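Local coordinates for GH62 arabinofuranosidase (Podospora anserina, PDB 4N4B), which is an alpha-L-arabinofuranosidase of glycoside hydrolase family 62, a calcium-binding beta-propeller that probably removes terminal arabinofuranose residues from substituted xylan, at residues Thr29-Leu34 with Leu327-His332; Pro50-Ile55 with Glu287-Gly292; Asn56-Val61 with Tyr75-Asp80. All blocks are in the same frame, centred on the assembly; numbering follows the deposited sequence.

Interaction 1 of 3, residues Thr29-Leu34 with Leu327-His332; sequences TSTGPL and LGFIAH
T29 and A331 bond to each other twice through their backbones. T29 N donates to A331 O at 3.0 Å. A331 N donates back to T29 O at 2.8 Å. They form an antiparallel hydrogen-bonded pair in the beta-propeller. Strand 28-30, near the N-terminus of the model, is here built into a sheet with C-terminal strand 326-332, consistent with a Velcro-like closure of the ring of blades. S30 and I330 follow as a non-hydrogen-bonded pair. Next, T31 N reaches F329 O at 2.9 Å.

The regular pattern then gives way to a side chain. F329 N donates to T31 OG1, not to a backbone oxygen, at 2.9 Å and with a nearly straight angle of 167°. T31 OG1 sits between its own N and carbonyl carbon (chi1 68°), which brings the hydroxyl to the F329 amide. The same OG1 donates to G32 O, in the carbonyl plane and on a lone pair. One hydroxyl is thus gripped by two bonds. After the turn, L34 N returns to L327 O, at 2.9 Å.

S30 OG donates to T31 O at 2.7 Å and also bonds Y309 OH in strand 306-311. T29 OG1 bonds N333 ND2, just past the second segment.

Packing divides over the two sheet faces. On the face carrying S30 and I330, S30 CB meets I330 CG2. On the other, T31 CG2 lies near F329 CB, while W81 stacks on the F329 ring. L34 crosses F329 at about a right angle. Its CG stands beside the backbone N (chi1 -66°), and the extended chain sends one methyl toward the ring. That methyl, L34 CD1, meets the ring edge in plane, 3.8 Å from F329 CD2.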
loop_
_atom_site.group_PDB
_atom_site.type_symbol
_atom_site.label_atom_id
_atom_site.label_comp_id
_atom_site.label_asym_id
_atom_site.label_seq_id
_atom_site.Cartn_x
_atom_site.Cartn_y
_atom_site.Cartn_z
ATOM N N THR A 29 -14.427 7.024 10.276
ATOM C CA THR A 29 -14.749 8.404 9.893
ATOM C C THR A 29 -13.725 8.828 8.843
ATOM O O THR A 29 -12.483 8.690 9.080
ATOM C CB THR A 29 -14.573 9.308 11.122
ATOM O OG1 THR A 29 -15.723 9.092 11.965
ATOM C CG2 THR A 29 -14.470 10.803 10.732
ATOM N N SER A 30 -14.162 9.413 7.731
ATOM C CA SER A 30 -13.279 9.917 6.656
ATOM C C SER A 30 -13.135 11.452 6.622
ATOM O O SER A 30 -14.135 12.164 6.864
ATOM C CB SER A 30 -13.805 9.449 5.301
ATOM O OG SER A 30 -12.945 9.860 4.276
ATOM N N THR A 31 -11.961 11.882 6.265
ATOM C CA THR A 31 -11.738 13.279 5.827
ATOM C C THR A 31 -12.324 13.493 4.423
ATOM O O THR A 31 -12.743 12.545 3.756
ATOM C CB THR A 31 -10.226 13.601 5.771
ATOM O OG1 THR A 31 -9.607 12.845 4.690
ATOM C CG2 THR A 31 -9.524 13.304 7.083
ATOM N N GLY A 32 -12.275 14.749 3.990
ATOM C CA GLY A 32 -12.477 15.072 2.610
ATOM C C GLY A 32 -11.234 14.683 1.803
ATOM O O GLY A 32 -10.236 14.071 2.290
ATOM N N PRO A 33 -11.211 14.960 0.487
ATOM C CA PRO A 33 -10.103 14.695 -0.363
ATOM C C PRO A 33 -9.041 15.726 -0.058
ATOM O O PRO A 33 -9.360 16.956 -0.065
ATOM C CB PRO A 33 -10.650 14.820 -1.793
ATOM C CG PRO A 33 -11.809 15.785 -1.620
ATOM C CD PRO A 33 -12.364 15.615 -0.261
ATOM N N LEU A 34 -7.944 15.358 0.443
ATOM C CA LEU A 34 -6.891 16.271 0.894
ATOM C C LEU A 34 -5.821 16.420 -0.129
ATOM O O LEU A 34 -5.300 17.549 -0.294
ATOM C CB LEU A 34 -6.323 15.809 2.243
ATOM C CG LEU A 34 -7.283 15.881 3.392
ATOM C CD1 LEU A 34 -6.667 15.286 4.647
ATOM C CD2 LEU A 34 -7.778 17.257 3.645
ATOM N N LEU A 327 -6.381 11.559 -2.335
ATOM C CA LEU A 327 -6.084 10.904 -1.053
ATOM C C LEU A 327 -6.759 11.601 0.109
ATOM O O LEU A 327 -6.777 12.766 0.194
ATOM C CB LEU A 327 -4.557 10.820 -0.767
ATOM C CG LEU A 327 -3.639 10.283 -1.875
ATOM C CD1 LEU A 327 -2.181 10.254 -1.384
ATOM C CD2 LEU A 327 -4.122 8.892 -2.311
ATOM N N GLY A 328 -7.290 10.781 0.995
ATOM C CA GLY A 328 -7.812 11.182 2.273
ATOM C C GLY A 328 -7.390 10.203 3.346
ATOM O O GLY A 328 -6.573 9.320 3.128
ATOM N N PHE A 329 -8.024 10.366 4.500
ATOM C CA PHE A 329 -7.772 9.446 5.625
ATOM C C PHE A 329 -9.059 8.946 6.172
ATOM O O PHE A 329 -10.027 9.729 6.329
ATOM C CB PHE A 329 -7.022 10.143 6.815
ATOM C CG PHE A 329 -5.668 10.736 6.487
ATOM C CD1 PHE A 329 -4.584 9.933 6.570
ATOM C CD2 PHE A 329 -5.489 12.012 6.063
ATOM C CE1 PHE A 329 -3.290 10.435 6.370
ATOM C CE2 PHE A 329 -4.199 12.503 5.817
ATOM C CZ PHE A 329 -3.147 11.648 5.970
ATOM N N ILE A 330 -9.069 7.696 6.593
ATOM C CA ILE A 330 -10.098 7.141 7.495
ATOM C C ILE A 330 -9.508 6.860 8.850
ATOM O O ILE A 330 -8.360 6.346 8.936
ATOM C CB ILE A 330 -10.857 5.930 6.931
ATOM C CG1 ILE A 330 -9.935 4.867 6.367
ATOM C CG2 ILE A 330 -11.877 6.447 5.885
ATOM C CD1 ILE A 330 -10.642 3.651 5.829
ATOM N N ALA A 331 -10.228 7.224 9.881
ATOM C CA ALA A 331 -9.860 6.971 11.284
ATOM C C ALA A 331 -10.793 5.983 11.878
ATOM O O ALA A 331 -11.996 6.001 11.737
ATOM C CB ALA A 331 -9.819 8.283 12.085
ATOM N N HIS A 332 -10.181 4.988 12.536
ATOM C CA HIS A 332 -10.934 3.869 13.098
ATOM C C HIS A 332 -11.754 4.261 14.300
ATOM O O HIS A 332 -11.108 4.665 15.292
ATOM C CB HIS A 332 -9.961 2.761 13.398
ATOM C CG HIS A 332 -10.530 1.515 13.947
ATOM N ND1 HIS A 332 -11.787 0.983 13.793
ATOM C CD2 HIS A 332 -9.848 0.623 14.724
ATOM C CE1 HIS A 332 -11.858 -0.177 14.477
ATOM N NE2 HIS A 332 -10.672 -0.391 15.029
#

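Interaction 2 of 3, residues Pro50-Ile55 with Glu287-Gly292; sequences PTIILI and EIIRDG
T51 and E287 lie side by side and point the same way. T51 OG1 is 2.9 Å from both E287 OE1 and E287 OE2; the bonds are weak, and which oxygen takes the hydroxyl proton is not settled. V107 N donates to the same hydroxyl. E287 has a chi1 of -106°, far from a staggered position, and its chain is then extended. This carries OE1 to R290 NH2, a salt bridge of 3.0 Å within the segment. OE1 lies in the guanidinium plane, but NH2 comes to its syn side tilted 32° out of the carboxylate plane. The R290 chain bends at chi3 (-71°), folding the group back toward E287, and NH2 also donates to V107 O. I53 CG2 covers one guanidinium face, off-centre, 3.5 Å from R290 NH1.

I52 CD1 packs on I289 CG1, and L54 CB on I289 CG2. L54 N bonds R290 O at 2.9 Å, while R290 N to I52 O is weak at 3.4 Å. A water donates to both L54 O and G292 O.

Segment 287-292 thus runs roughly parallel to 50-55 and joins two propeller sheets. Strand 58-67 continues the sheet of 46-55, strand 306-311 the sheet of 286-288, and strand 103-110 supplies V107 from a third.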
loop_
_atom_site.group_PDB
_atom_site.type_symbol
_atom_site.label_atom_id
_atom_site.label_comp_id
_atom_site.label_asym_id
_atom_site.label_seq_id
_atom_site.Cartn_x
_atom_site.Cartn_y
_atom_site.Cartn_z
ATOM N N PRO A 50 -0.852 5.360 -1.593
ATOM C CA PRO A 50 0.182 5.901 -0.638
ATOM C C PRO A 50 0.792 4.892 0.288
ATOM O O PRO A 50 0.176 3.893 0.685
ATOM C CB PRO A 50 -0.597 6.911 0.134
ATOM C CG PRO A 50 -2.020 6.400 0.117
ATOM C CD PRO A 50 -2.177 5.922 -1.297
ATOM N N THR A 51 2.037 5.187 0.625
ATOM C CA THR A 51 2.716 4.603 1.844
ATOM C C THR A 51 2.968 5.766 2.733
ATOM O O THR A 51 3.355 6.852 2.325
ATOM C CB THR A 51 3.987 3.877 1.394
ATOM O OG1 THR A 51 4.619 3.273 2.562
ATOM C CG2 THR A 51 5.014 4.698 0.753
ATOM N N ILE A 52 2.754 5.543 4.050
ATOM C CA ILE A 52 2.841 6.667 5.020
ATOM C C ILE A 52 3.369 6.182 6.355
ATOM O O ILE A 52 2.886 5.223 6.945
ATOM C CB ILE A 52 1.443 7.323 5.159
ATOM C CG1 ILE A 52 1.515 8.440 6.173
ATOM C CG2 ILE A 52 0.358 6.321 5.456
ATOM C CD1 ILE A 52 0.325 9.362 6.140
ATOM N N ILE A 53 4.265 6.994 6.867
ATOM C CA ILE A 53 4.857 6.832 8.221
ATOM C C ILE A 53 4.848 8.176 8.876
ATOM O O ILE A 53 4.721 9.200 8.310
ATOM C CB ILE A 53 6.240 6.145 8.208
ATOM C CG1 ILE A 53 7.224 7.039 7.568
ATOM C CG2 ILE A 53 6.205 4.785 7.590
ATOM C CD1 ILE A 53 8.667 6.553 7.668
ATOM N N LEU A 54 4.914 8.081 10.221
ATOM C CA LEU A 54 4.845 9.227 11.136
ATOM C C LEU A 54 6.046 9.139 12.061
ATOM O O LEU A 54 6.254 8.156 12.707
ATOM C CB LEU A 54 3.537 9.230 11.907
ATOM C CG LEU A 54 3.313 10.349 12.921
ATOM C CD1 LEU A 54 3.409 11.678 12.300
ATOM C CD2 LEU A 54 1.964 10.183 13.601
ATOM N N ILE A 55 6.849 10.179 12.044
ATOM C CA ILE A 55 8.101 10.244 12.899
ATOM C C ILE A 55 7.982 11.566 13.693
ATOM O O ILE A 55 8.088 12.643 13.165
ATOM C CB ILE A 55 9.331 10.269 12.060
ATOM C CG1 ILE A 55 9.396 9.035 11.103
ATOM C CG2 ILE A 55 10.582 10.327 12.965
ATOM C CD1 ILE A 55 10.548 9.064 10.139
ATOM N N GLU A 287 -2.757 2.698 3.064
ATOM C CA GLU A 287 -1.827 2.169 4.081
ATOM C C GLU A 287 -2.196 2.725 5.436
ATOM O O GLU A 287 -2.594 3.870 5.546
ATOM C CB GLU A 287 -0.373 2.484 3.782
ATOM C CG GLU A 287 0.498 1.324 3.271
ATOM C CD GLU A 287 1.992 1.599 3.216
ATOM O OE1 GLU A 287 2.484 2.257 4.212
ATOM O OE2 GLU A 287 2.632 1.259 2.204
ATOM N N ILE A 288 -1.993 1.891 6.493
ATOM C CA ILE A 288 -2.109 2.361 7.873
ATOM C C ILE A 288 -0.931 3.273 8.241
ATOM O O ILE A 288 0.236 2.941 7.920
ATOM C CB ILE A 288 -2.226 1.137 8.798
ATOM C CG1 ILE A 288 -3.492 0.326 8.530
ATOM C CG2 ILE A 288 -2.116 1.578 10.298
ATOM C CD1 ILE A 288 -3.712 -0.917 9.406
ATOM N N ILE A 289 -1.216 4.340 8.936
ATOM C CA ILE A 289 -0.143 5.189 9.364
ATOM C C ILE A 289 0.709 4.454 10.408
ATOM O O ILE A 289 0.266 4.111 11.419
ATOM C CB ILE A 289 -0.662 6.507 9.938
ATOM C CG1 ILE A 289 -1.489 7.285 8.912
ATOM C CG2 ILE A 289 0.521 7.355 10.339
ATOM C CD1 ILE A 289 -1.965 8.629 9.426
ATOM N N ARG A 290 1.950 4.221 10.078
ATOM C CA ARG A 290 2.860 3.586 11.003
ATOM C C ARG A 290 3.644 4.655 11.750
ATOM O O ARG A 290 4.273 5.471 11.231
ATOM C CB ARG A 290 3.818 2.630 10.262
ATOM C CG ARG A 290 3.173 1.313 9.878
ATOM C CD ARG A 290 4.035 0.576 8.862
ATOM N NE ARG A 290 4.077 1.149 7.512
ATOM C CZ ARG A 290 5.161 1.428 6.839
ATOM N NH1 ARG A 290 6.362 1.274 7.338
ATOM N NH2 ARG A 290 5.064 1.926 5.636
ATOM N N ASP A 291 3.530 4.556 13.047
ATOM C CA ASP A 291 4.289 5.406 13.932
ATOM C C ASP A 291 5.221 4.517 14.782
ATOM O O ASP A 291 5.472 3.404 14.459
ATOM C CB ASP A 291 3.393 6.336 14.696
ATOM C CG ASP A 291 2.313 5.611 15.504
ATOM O OD1 ASP A 291 2.495 4.453 15.827
ATOM O OD2 ASP A 291 1.245 6.196 15.719
ATOM N N GLY A 292 5.811 5.076 15.785
ATOM C CA GLY A 292 6.726 4.305 16.547
ATOM C C GLY A 292 7.876 3.772 15.772
ATOM O O GLY A 292 8.569 4.456 15.066
HETATM O O HOH W 1 8.292 7.000 14.202
#

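Interaction 3 of 3, residues Asn56-Val61 with Tyr75-Asp80; sequences NGTHHV and YFTFAD
G57 O accepts a CA-H contact from A79 CA at the open end of this pairing. The two strands, 58-67 and 70-78, form an antiparallel beta hairpin, the middle pair of a four-stranded propeller blade. T58 follows, its methyl CG2 resting near T77 OG1.

H59 carries much of the polar contact. Its N donates to F78 O at 2.9 Å. Its ring nitrogen ND1 donates to the same oxygen at 3.2 Å, with F78 O lying in the imidazole plane. The two donors reach F78 O from opposite faces of its carbonyl plane. ND1 also makes a weak, bent bond to A79 O. A chi1 of -65° swings the imidazole back toward these carbonyls. H59 O is itself held twice. F78 N reaches it at 3.2 Å, and T77 OG1 at 2.7 Å, again from opposite faces. With chi1 near 180° (-179°), the T77 hydroxyl points across to H59 O. H59 CB sits over the face of the F78 ring in a CH-pi contact, 3.9 Å from the centroid. The imidazole and phenyl rings are tilted by only 20° and are so offset that they hardly overlap.

H60 pairs with T77 without backbone bonds between them. Its side chain runs alongside that of Y75.

V61 restores the hydrogen-bonded pattern with F76, N to O both ways. V61 CB lies over the F76 ring, and CG1 is 3.5 Å from F76 CZ. The other methyl, CG2, packs on F78 CE1 at 3.7 Å.

The face carrying H59, V61, F76 and F78 is thus mostly apolar and aromatic. H59 ND1 is directed at main-chain oxygens. This is consistent with a proton on ND1, and the bonding probably helps to set the ring orientation together with the packing.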
loop_
_atom_site.group_PDB
_atom_site.type_symbol
_atom_site.label_atom_id
_atom_site.label_comp_id
_atom_site.label_asym_id
_atom_site.label_seq_id
_atom_site.Cartn_x
_atom_site.Cartn_y
_atom_site.Cartn_z
ATOM N N ASN A 56 7.722 11.390 14.969
ATOM C CA ASN A 56 7.659 12.518 15.919
ATOM C C ASN A 56 6.842 13.719 15.400
ATOM O O ASN A 56 7.335 14.867 15.373
ATOM C CB ASN A 56 9.100 12.866 16.335
ATOM C CG ASN A 56 9.728 11.752 17.167
ATOM O OD1 ASN A 56 9.030 11.040 17.880
ATOM N ND2 ASN A 56 10.984 11.512 16.970
ATOM N N GLY A 57 5.653 13.439 14.921
ATOM C CA GLY A 57 4.768 14.499 14.467
ATOM C C GLY A 57 4.839 14.845 12.985
ATOM O O GLY A 57 3.931 15.529 12.477
ATOM N N THR A 58 5.848 14.322 12.295
ATOM C CA THR A 58 6.022 14.606 10.898
ATOM C C THR A 58 5.605 13.268 10.104
ATOM O O THR A 58 6.183 12.244 10.216
ATOM C CB THR A 58 7.425 14.978 10.470
ATOM O OG1 THR A 58 7.725 16.237 11.144
ATOM C CG2 THR A 58 7.559 15.215 9.015
ATOM N N HIS A 59 4.626 13.495 9.189
ATOM C CA HIS A 59 4.248 12.423 8.242
ATOM C C HIS A 59 5.098 12.510 7.005
ATOM O O HIS A 59 5.396 13.557 6.480
ATOM C CB HIS A 59 2.793 12.639 7.763
ATOM C CG HIS A 59 1.769 12.514 8.840
ATOM N ND1 HIS A 59 1.372 13.623 9.582
ATOM C CD2 HIS A 59 1.015 11.459 9.356
ATOM C CE1 HIS A 59 0.437 13.261 10.455
ATOM N NE2 HIS A 59 0.200 11.973 10.347
ATOM N N HIS A 60 5.511 11.347 6.527
ATOM C CA HIS A 60 6.234 11.165 5.297
ATOM C C HIS A 60 5.402 10.244 4.400
ATOM O O HIS A 60 5.070 9.127 4.821
ATOM C CB HIS A 60 7.613 10.445 5.603
ATOM C CG HIS A 60 8.532 11.325 6.409
ATOM N ND1 HIS A 60 8.615 11.346 7.782
ATOM C CD2 HIS A 60 9.380 12.196 5.913
ATOM C CE1 HIS A 60 9.567 12.243 8.100
ATOM N NE2 HIS A 60 10.014 12.788 6.982
ATOM N N VAL A 61 5.113 10.739 3.190
ATOM C CA VAL A 61 4.282 9.986 2.221
ATOM C C VAL A 61 4.985 9.845 0.993
ATOM O O VAL A 61 5.556 10.754 0.382
ATOM C CB VAL A 61 2.927 10.693 2.032
ATOM C CG1 VAL A 61 2.018 9.862 1.114
ATOM C CG2 VAL A 61 2.218 10.907 3.346
ATOM N N TYR A 75 7.075 12.164 -3.461
ATOM C CA TYR A 75 7.239 12.282 -1.976
ATOM C C TYR A 75 6.669 13.602 -1.507
ATOM O O TYR A 75 6.832 14.656 -2.162
ATOM C CB TYR A 75 8.732 12.276 -1.651
ATOM C CG TYR A 75 9.066 12.574 -0.201
ATOM C CD1 TYR A 75 8.751 11.723 0.827
ATOM C CD2 TYR A 75 9.666 13.794 0.122
ATOM C CE1 TYR A 75 9.004 12.045 2.116
ATOM C CE2 TYR A 75 10.003 14.139 1.430
ATOM C CZ TYR A 75 9.661 13.295 2.396
ATOM O OH TYR A 75 9.974 13.595 3.749
ATOM N N PHE A 76 6.002 13.577 -0.406
ATOM C CA PHE A 76 5.581 14.802 0.279
ATOM C C PHE A 76 5.481 14.556 1.746
ATOM O O PHE A 76 5.398 13.426 2.248
ATOM C CB PHE A 76 4.322 15.395 -0.360
ATOM C CG PHE A 76 3.127 14.480 -0.395
ATOM C CD1 PHE A 76 3.017 13.544 -1.425
ATOM C CD2 PHE A 76 2.141 14.535 0.580
ATOM C CE1 PHE A 76 1.892 12.678 -1.446
ATOM C CE2 PHE A 76 1.055 13.661 0.497
ATOM C CZ PHE A 76 0.954 12.750 -0.489
ATOM N N THR A 77 5.380 15.656 2.547
ATOM C CA THR A 77 5.479 15.610 3.990
ATOM C C THR A 77 4.700 16.706 4.657
ATOM O O THR A 77 4.545 17.762 4.031
ATOM C CB THR A 77 6.970 15.635 4.389
ATOM O OG1 THR A 77 7.115 15.565 5.829
ATOM C CG2 THR A 77 7.698 16.805 3.858
ATOM N N PHE A 78 4.183 16.472 5.827
ATOM C CA PHE A 78 3.365 17.457 6.503
ATOM C C PHE A 78 3.230 16.994 7.925
ATOM O O PHE A 78 3.254 15.867 8.202
ATOM C CB PHE A 78 1.937 17.555 5.850
ATOM C CG PHE A 78 1.282 16.223 5.636
ATOM C CD1 PHE A 78 1.532 15.527 4.486
ATOM C CD2 PHE A 78 0.483 15.668 6.575
ATOM C CE1 PHE A 78 0.981 14.296 4.271
ATOM C CE2 PHE A 78 -0.061 14.426 6.376
ATOM C CZ PHE A 78 0.214 13.717 5.213
ATOM N N ALA A 79 3.004 17.956 8.799
ATOM C CA ALA A 79 2.702 17.653 10.166
ATOM C C ALA A 79 1.187 17.388 10.365
ATOM O O ALA A 79 0.764 16.316 10.227
ATOM C CB ALA A 79 3.217 18.766 11.076
ATOM N N ASP A 80 0.393 18.409 10.647
ATOM C CA ASP A 80 -1.049 18.252 10.740
ATOM C C ASP A 80 -1.605 17.829 9.392
ATOM O O ASP A 80 -1.168 18.270 8.394
ATOM C CB ASP A 80 -1.691 19.603 11.038
ATOM C CG ASP A 80 -1.345 20.138 12.364
ATOM O OD1 ASP A 80 -1.015 19.390 13.272
ATOM O OD2 ASP A 80 -1.534 21.336 12.500
#

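Interaction 2 is the most central of the three, with interactions 1 and 3 farther out. Interaction 1 probably helps close the ring, interaction 2 joins two sheets near the calcium ion, and interaction 3 lies within one of those sheets. F329 links all three: its CE1 is 3.8 Å from I52 CD1, and its CZ is 4.0 Å from F78 CZ. Interactions 2 and 3 meet where strands 46-55 and 58-67 lie side by side, with I53 O 2.9 Å from H60 N, probably a hydrogen bond. The calcium ion lies about 4 Å from the side chain of E287. The side chain of H285, a calcium ligand seen in a crystal structure of this protein, lies about 5 Å from that of P50.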